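Long-range contact in RND efflux system, outer membrane lipoprotein, NodT family (Burkholderia mallei, PDB 6U94), which probably serves as the outer membrane channel of an RND-type efflux system: residues 171-183 against 255-267. Sequence-based numbering, arbitrary orientation.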
ATOM      1  N   ALA A 171       7.628  -4.172   4.728  1.00 62.41           N
ATOM      2  CA  ALA A 171       7.771  -4.085   3.278  1.00 65.13           C
ATOM      3  C   ALA A 171       7.438  -2.685   2.777  1.00 67.99           C
ATOM      4  O   ALA A 171       8.174  -2.116   1.962  1.00 69.48           O
ATOM      5  CB  ALA A 171       6.883  -5.126   2.597  1.00 62.51           C
ATOM      6  N   ASN A 172       6.331  -2.112   3.254  1.00 65.31           N
ATOM      7  CA  ASN A 172       5.947  -0.782   2.796  1.00 64.01           C
ATOM      8  C   ASN A 172       6.944   0.278   3.242  1.00 66.51           C
ATOM      9  O   ASN A 172       7.105   1.298   2.563  1.00 69.21           O
ATOM     10  CB  ASN A 172       4.548  -0.430   3.296  1.00 66.45           C
ATOM     11  CG  ASN A 172       4.020   0.858   2.689  1.00 65.83           C
ATOM     12  OD1 ASN A 172       3.597   0.881   1.533  1.00 68.81           O
ATOM     13  ND2 ASN A 172       4.037   1.936   3.466  1.00 61.84           N
ATOM     14  N   THR A 173       7.620   0.058   4.372  1.00 60.88           N
ATOM     15  CA  THR A 173       8.594   1.033   4.852  1.00 66.99           C
ATOM     16  C   THR A 173       9.894   0.968   4.057  1.00 67.54           C
ATOM     17  O   THR A 173      10.482   2.009   3.741  1.00 68.92           O
ATOM     18  CB  THR A 173       8.865   0.815   6.341  1.00 67.51           C
ATOM     19  OG1 THR A 173       7.634   0.921   7.061  1.00 69.18           O
ATOM     20  CG2 THR A 173       9.831   1.857   6.872  1.00 68.67           C
ATOM     21  N   TYR A 174      10.359  -0.240   3.733  1.00 68.15           N
ATOM     22  CA  TYR A 174      11.577  -0.369   2.938  1.00 70.71           C
ATOM     23  C   TYR A 174      11.339   0.065   1.498  1.00 72.82           C
ATOM     24  O   TYR A 174      12.218   0.670   0.873  1.00 73.00           O
ATOM     25  CB  TYR A 174      12.090  -1.808   2.992  1.00 71.52           C
ATOM     26  CG  TYR A 174      13.331  -2.059   2.163  1.00 73.30           C
ATOM     27  CD1 TYR A 174      14.557  -1.521   2.530  1.00 73.54           C
ATOM     28  CD2 TYR A 174      13.279  -2.851   1.021  1.00 74.91           C
ATOM     29  CE1 TYR A 174      15.696  -1.756   1.779  1.00 76.16           C
ATOM     30  CE2 TYR A 174      14.412  -3.090   0.263  1.00 73.91           C
ATOM     31  CZ  TYR A 174      15.618  -2.540   0.646  1.00 76.60           C
ATOM     32  OH  TYR A 174      16.745  -2.778  -0.107  1.00 79.17           O
ATOM     33  N   LEU A 175      10.157  -0.232   0.954  1.00 70.68           N
ATOM     34  CA  LEU A 175       9.815   0.261  -0.376  1.00 71.21           C
ATOM     35  C   LEU A 175       9.713   1.779  -0.381  1.00 70.77           C
ATOM     36  O   LEU A 175      10.224   2.444  -1.290  1.00 75.18           O
ATOM     37  CB  LEU A 175       8.511  -0.376  -0.855  1.00 71.54           C
ATOM     38  CG  LEU A 175       8.624  -1.854  -1.232  1.00 76.08           C
ATOM     39  CD1 LEU A 175       7.276  -2.426  -1.640  1.00 73.95           C
ATOM     40  CD2 LEU A 175       9.645  -2.036  -2.342  1.00 79.16           C
ATOM     41  N   THR A 176       9.058   2.349   0.635  1.00 67.66           N
ATOM     42  CA  THR A 176       9.003   3.803   0.763  1.00 66.75           C
ATOM     43  C   THR A 176      10.401   4.397   0.886  1.00 69.91           C
ATOM     44  O   THR A 176      10.672   5.481   0.356  1.00 71.53           O
ATOM     45  CB  THR A 176       8.138   4.195   1.962  1.00 63.59           C
ATOM     46  OG1 THR A 176       6.781   3.794   1.729  1.00 61.66           O
ATOM     47  CG2 THR A 176       8.181   5.697   2.202  1.00 63.87           C
ATOM     48  N   LEU A 177      11.309   3.694   1.570  1.00 67.13           N
ATOM     49  CA  LEU A 177      12.692   4.153   1.653  1.00 70.02           C
ATOM     50  C   LEU A 177      13.324   4.246   0.269  1.00 74.02           C
ATOM     51  O   LEU A 177      13.911   5.273  -0.093  1.00 72.53           O
ATOM     52  CB  LEU A 177      13.499   3.216   2.548  1.00 69.94           C
ATOM     53  CG  LEU A 177      14.996   3.507   2.645  1.00 75.20           C
ATOM     54  CD1 LEU A 177      15.244   4.887   3.235  1.00 75.36           C
ATOM     55  CD2 LEU A 177      15.701   2.435   3.466  1.00 72.96           C
ATOM     56  N   LEU A 178      13.213   3.176  -0.521  1.00 71.99           N
ATOM     57  CA  LEU A 178      13.798   3.177  -1.855  1.00 73.57           C
ATOM     58  C   LEU A 178      13.151   4.226  -2.749  1.00 75.25           C
ATOM     59  O   LEU A 178      13.809   4.771  -3.644  1.00 76.77           O
ATOM     60  CB  LEU A 178      13.674   1.788  -2.478  1.00 74.11           C
ATOM     61  CG  LEU A 178      14.315   0.659  -1.669  1.00 76.03           C
ATOM     62  CD1 LEU A 178      14.232  -0.654  -2.423  1.00 74.51           C
ATOM     63  CD2 LEU A 178      15.757   0.995  -1.329  1.00 78.58           C
ATOM     64  N   ALA A 179      11.870   4.527  -2.522  1.00 72.52           N
ATOM     65  CA  ALA A 179      11.213   5.576  -3.296  1.00 68.95           C
ATOM     66  C   ALA A 179      11.737   6.954  -2.912  1.00 72.52           C
ATOM     67  O   ALA A 179      12.011   7.785  -3.784  1.00 80.41           O
ATOM     68  CB  ALA A 179       9.699   5.499  -3.108  1.00 60.46           C
ATOM     69  N   ASP A 180      11.899   7.208  -1.613  1.00 75.06           N
ATOM     70  CA  ASP A 180      12.396   8.502  -1.159  1.00 74.87           C
ATOM     71  C   ASP A 180      13.849   8.734  -1.552  1.00 75.86           C
ATOM     72  O   ASP A 180      14.267   9.892  -1.673  1.00 78.48           O
ATOM     73  CB  ASP A 180      12.230   8.625   0.357  1.00 74.82           C
ATOM     74  CG  ASP A 180      10.831   9.071   0.750  1.00 75.94           C
ATOM     75  OD1 ASP A 180      10.251   9.904   0.027  1.00 74.84           O
ATOM     76  OD2 ASP A 180      10.307   8.592   1.780  1.00 73.50           O
ATOM     77  N   ARG A 181      14.628   7.668  -1.749  1.00 75.77           N
ATOM     78  CA  ARG A 181      15.978   7.834  -2.278  1.00 77.51           C
ATOM     79  C   ARG A 181      15.935   8.275  -3.736  1.00 79.95           C
ATOM     80  O   ARG A 181      16.650   9.200  -4.139  1.00 83.79           O
ATOM     81  CB  ARG A 181      16.768   6.535  -2.137  1.00 77.28           C
ATOM     82  CG  ARG A 181      17.158   6.176  -0.716  1.00 80.80           C
ATOM     83  CD  ARG A 181      17.956   4.884  -0.701  1.00 85.73           C
ATOM     84  NE  ARG A 181      18.322   4.470   0.650  1.00 90.45           N
ATOM     85  CZ  ARG A 181      19.053   3.394   0.925  1.00 93.81           C
ATOM     86  NH1 ARG A 181      19.493   2.624  -0.061  1.00 93.36           N
ATOM     87  NH2 ARG A 181      19.343   3.088   2.183  1.00 92.37           N
ATOM     88  N   ALA A 182      15.098   7.616  -4.543  1.00 78.22           N
ATOM     89  CA  ALA A 182      14.931   8.024  -5.933  1.00 73.75           C
ATOM     90  C   ALA A 182      14.456   9.468  -6.025  1.00 78.90           C
ATOM     91  O   ALA A 182      14.899  10.223  -6.900  1.00 80.75           O
ATOM     92  CB  ALA A 182      13.951   7.089  -6.640  1.00 64.95           C
ATOM     93  N   LEU A 183      13.555   9.870  -5.126  1.00 77.26           N
ATOM     94  CA  LEU A 183      13.101  11.256  -5.103  1.00 77.27           C
ATOM     95  C   LEU A 183      14.238  12.204  -4.745  1.00 80.67           C
ATOM     96  O   LEU A 183      14.374  13.276  -5.344  1.00 84.07           O
ATOM     97  CB  LEU A 183      11.940  11.405  -4.124  1.00 71.78           C
ATOM     98  CG  LEU A 183      10.612  10.835  -4.619  1.00 70.79           C
ATOM     99  CD1 LEU A 183       9.624  10.658  -3.468  1.00 69.66           C
ATOM    100  CD2 LEU A 183      10.035  11.738  -5.699  1.00 72.20           C
ATOM    101  N   VAL A 255      21.203  -2.590   3.677  1.00107.02           N
ATOM    102  CA  VAL A 255      20.258  -1.513   3.389  1.00101.90           C
ATOM    103  C   VAL A 255      20.992  -0.282   2.872  1.00106.85           C
ATOM    104  O   VAL A 255      20.502   0.426   1.983  1.00105.62           O
ATOM    105  CB  VAL A 255      19.422  -1.191   4.643  1.00 95.06           C
ATOM    106  CG1 VAL A 255      18.616   0.086   4.445  1.00 90.84           C
ATOM    107  CG2 VAL A 255      18.506  -2.355   4.984  1.00 93.62           C
ATOM    108  N   SER A 256      22.186  -0.017   3.409  1.00113.29           N
ATOM    109  CA  SER A 256      22.921   1.183   3.027  1.00119.51           C
ATOM    110  C   SER A 256      23.337   1.143   1.561  1.00120.37           C
ATOM    111  O   SER A 256      23.361   2.181   0.889  1.00120.22           O
ATOM    112  CB  SER A 256      24.142   1.354   3.932  1.00125.62           C
ATOM    113  OG  SER A 256      24.786   0.111   4.159  1.00127.68           O
ATOM    114  N   ARG A 257      23.657  -0.038   1.046  1.00122.96           N
ATOM    115  CA  ARG A 257      24.137  -0.203  -0.324  1.00125.78           C
ATOM    116  C   ARG A 257      23.158  -1.091  -1.090  1.00126.03           C
ATOM    117  O   ARG A 257      23.491  -2.213  -1.481  1.00131.08           O
ATOM    118  CB  ARG A 257      25.556  -0.788  -0.335  1.00130.04           C
ATOM    119  N   ALA A 258      21.948  -0.584  -1.305  1.00119.94           N
ATOM    120  CA  ALA A 258      20.931  -1.279  -2.076  1.00115.27           C
ATOM    121  C   ALA A 258      20.728  -0.581  -3.414  1.00120.28           C
ATOM    122  O   ALA A 258      20.863   0.641  -3.521  1.00121.58           O
ATOM    123  CB  ALA A 258      19.605  -1.344  -1.313  1.00107.27           C
ATOM    124  N   ALA A 259      20.404  -1.373  -4.433  1.00129.06           N
ATOM    125  CA  ALA A 259      20.217  -0.832  -5.769  1.00130.98           C
ATOM    126  C   ALA A 259      19.043   0.146  -5.787  1.00126.15           C
ATOM    127  O   ALA A 259      18.072  -0.024  -5.044  1.00125.71           O
ATOM    128  CB  ALA A 259      19.979  -1.959  -6.772  1.00135.06           C
ATOM    129  N   PRO A 260      19.111   1.186  -6.621  1.00122.86           N
ATOM    130  CA  PRO A 260      18.009   2.152  -6.681  1.00117.14           C
ATOM    131  C   PRO A 260      16.712   1.491  -7.119  1.00109.90           C
ATOM    132  O   PRO A 260      16.707   0.433  -7.751  1.00110.51           O
ATOM    133  CB  PRO A 260      18.493   3.181  -7.711  1.00118.30           C
ATOM    134  CG  PRO A 260      19.519   2.455  -8.522  1.00121.41           C
ATOM    135  CD  PRO A 260      20.190   1.518  -7.567  1.00122.49           C
ATOM    136  N   LEU A 261      15.598   2.133  -6.754  1.00104.27           N
ATOM    137  CA  LEU A 261      14.276   1.607  -7.080  1.00 99.34           C
ATOM    138  C   LEU A 261      14.153   1.314  -8.572  1.00103.20           C
ATOM    139  O   LEU A 261      13.947   0.164  -8.978  1.00103.78           O
ATOM    140  CB  LEU A 261      13.199   2.596  -6.631  1.00 94.20           C
ATOM    141  CG  LEU A 261      11.748   2.155  -6.831  1.00 88.53           C
ATOM    142  CD1 LEU A 261      11.370   1.057  -5.837  1.00 82.29           C
ATOM    143  CD2 LEU A 261      10.798   3.343  -6.730  1.00 85.49           C
ATOM    144  N   GLY A 262      14.282   2.353  -9.400  1.00104.18           N
ATOM    145  CA  GLY A 262      14.315   2.220 -10.846  1.00103.97           C
ATOM    146  C   GLY A 262      13.215   1.360 -11.430  1.00103.02           C
ATOM    147  O   GLY A 262      12.035   1.722 -11.383  1.00 98.65           O
ATOM    148  N   ASP A 263      13.597   0.207 -11.983  1.00106.63           N
ATOM    149  CA  ASP A 263      12.644  -0.729 -12.560  1.00109.26           C
ATOM    150  C   ASP A 263      12.789  -2.146 -12.021  1.00108.78           C
ATOM    151  O   ASP A 263      12.037  -3.029 -12.447  1.00109.99           O
ATOM    152  CB  ASP A 263      12.775  -0.752 -14.092  1.00112.77           C
ATOM    153  N   ARG A 264      13.718  -2.389 -11.099  1.00109.29           N
ATOM    154  CA  ARG A 264      13.923  -3.734 -10.584  1.00106.75           C
ATOM    155  C   ARG A 264      12.718  -4.190  -9.769  1.00 96.84           C
ATOM    156  O   ARG A 264      12.032  -3.391  -9.127  1.00 93.03           O
ATOM    157  CB  ARG A 264      15.195  -3.795  -9.737  1.00109.22           C
ATOM    158  CG  ARG A 264      15.184  -2.901  -8.508  1.00109.69           C
ATOM    159  CD  ARG A 264      16.574  -2.824  -7.900  1.00112.53           C
ATOM    160  NE  ARG A 264      16.556  -2.375  -6.511  1.00112.56           N
ATOM    161  CZ  ARG A 264      16.425  -3.191  -5.468  1.00112.87           C
ATOM    162  NH1 ARG A 264      16.294  -4.496  -5.660  1.00112.27           N
ATOM    163  NH2 ARG A 264      16.422  -2.702  -4.235  1.00112.36           N
ATOM    164  N   ALA A 265      12.457  -5.495  -9.812  1.00 94.56           N
ATOM    165  CA  ALA A 265      11.281  -6.073  -9.177  1.00 90.50           C
ATOM    166  C   ALA A 265      11.630  -6.535  -7.768  1.00 88.03           C
ATOM    167  O   ALA A 265      12.533  -7.357  -7.584  1.00 90.91           O
ATOM    168  CB  ALA A 265      10.739  -7.239 -10.003  1.00 90.98           C
ATOM    169  N   LEU A 266      10.914  -6.003  -6.778  1.00 81.80           N
ATOM    170  CA  LEU A 266      11.049  -6.440  -5.395  1.00 78.25           C
ATOM    171  C   LEU A 266       9.870  -7.266  -4.908  1.00 70.77           C
ATOM    172  O   LEU A 266      10.060  -8.154  -4.075  1.00 71.34           O
ATOM    173  CB  LEU A 266      11.229  -5.234  -4.464  1.00 79.15           C
ATOM    174  CG  LEU A 266      12.528  -4.438  -4.619  1.00 82.81           C
ATOM    175  CD1 LEU A 266      12.355  -3.286  -5.598  1.00 83.67           C
ATOM    176  CD2 LEU A 266      13.007  -3.937  -3.268  1.00 84.95           C
ATOM    177  N   LEU A 267       8.668  -6.994  -5.403  1.00 67.64           N
ATOM    178  CA  LEU A 267       7.492  -7.797  -5.113  1.00 64.55           C
ATOM    179  C   LEU A 267       7.213  -8.743  -6.272  1.00 68.57           C
ATOM    180  O   LEU A 267       7.457  -8.417  -7.436  1.00 74.74           O
ATOM    181  CB  LEU A 267       6.266  -6.914  -4.865  1.00 63.45           C
ATOM    182  CG  LEU A 267       6.375  -5.833  -3.790  1.00 64.19           C
ATOM    183  CD1 LEU A 267       5.023  -5.174  -3.564  1.00 60.48           C
ATOM    184  CD2 LEU A 267       6.915  -6.424  -2.498  1.00 62.50           C
TER
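Leu-178 reaches from helix 156-203 into the bend of segment 255-267 and meets Leu-266 tip to tip, CD1 to CD2 at 3.6 Å. The same CD1 lies 3.5 Å from NH2 of Arg-264, whose side chain crosses that of Leu-178 at about a right angle. Leu-266 also touches CE2 of the Tyr-174 ring through CD2, and its CD1 sits 4.0 Å above the guanidinium plane of Arg-264, over its centre. That guanidinium group is held by a salt bridge from NH1 to Asp-55, supplemented by weak bonds to the carbonyls of Ala-259 and Pro-260. Tyr-174, with CG anti to the backbone N (chi1 178°), sends its ring out toward the loop until OH stands 3.4 Å from CB of Ala-258; this buried hydroxyl has no polar partner in the model. Level with Leu-178, Leu-261 lies against the helix backbone, its CB 3.7 Å from the carbonyl O of Leu-178 and its CD2 near CA of Ala-179. Arg-181, its chain extended from CG to NE, gives two hydrogen bonds to the carbonyl O of Val-255, NH2 at 2.9 Å and NH1 at 3.2 Å. The oxygen lies close to the guanidinium plane; NH1 lies nearly in line with the C=O bond, whereas NH2 comes from above the carbonyl plane. Beside these bonds, CG1 of Val-255 packs on CD2 of Leu-177; at the other end of the segment, Leu-267 meets CD1 of Leu-175. The loop that follows helix 253-256 thus lies along one side of the long helix 156-203, with helix 56-67 packing on Tyr-174 and Val-255, while other side chains of the long helix touch helices 211-247 and 421-454.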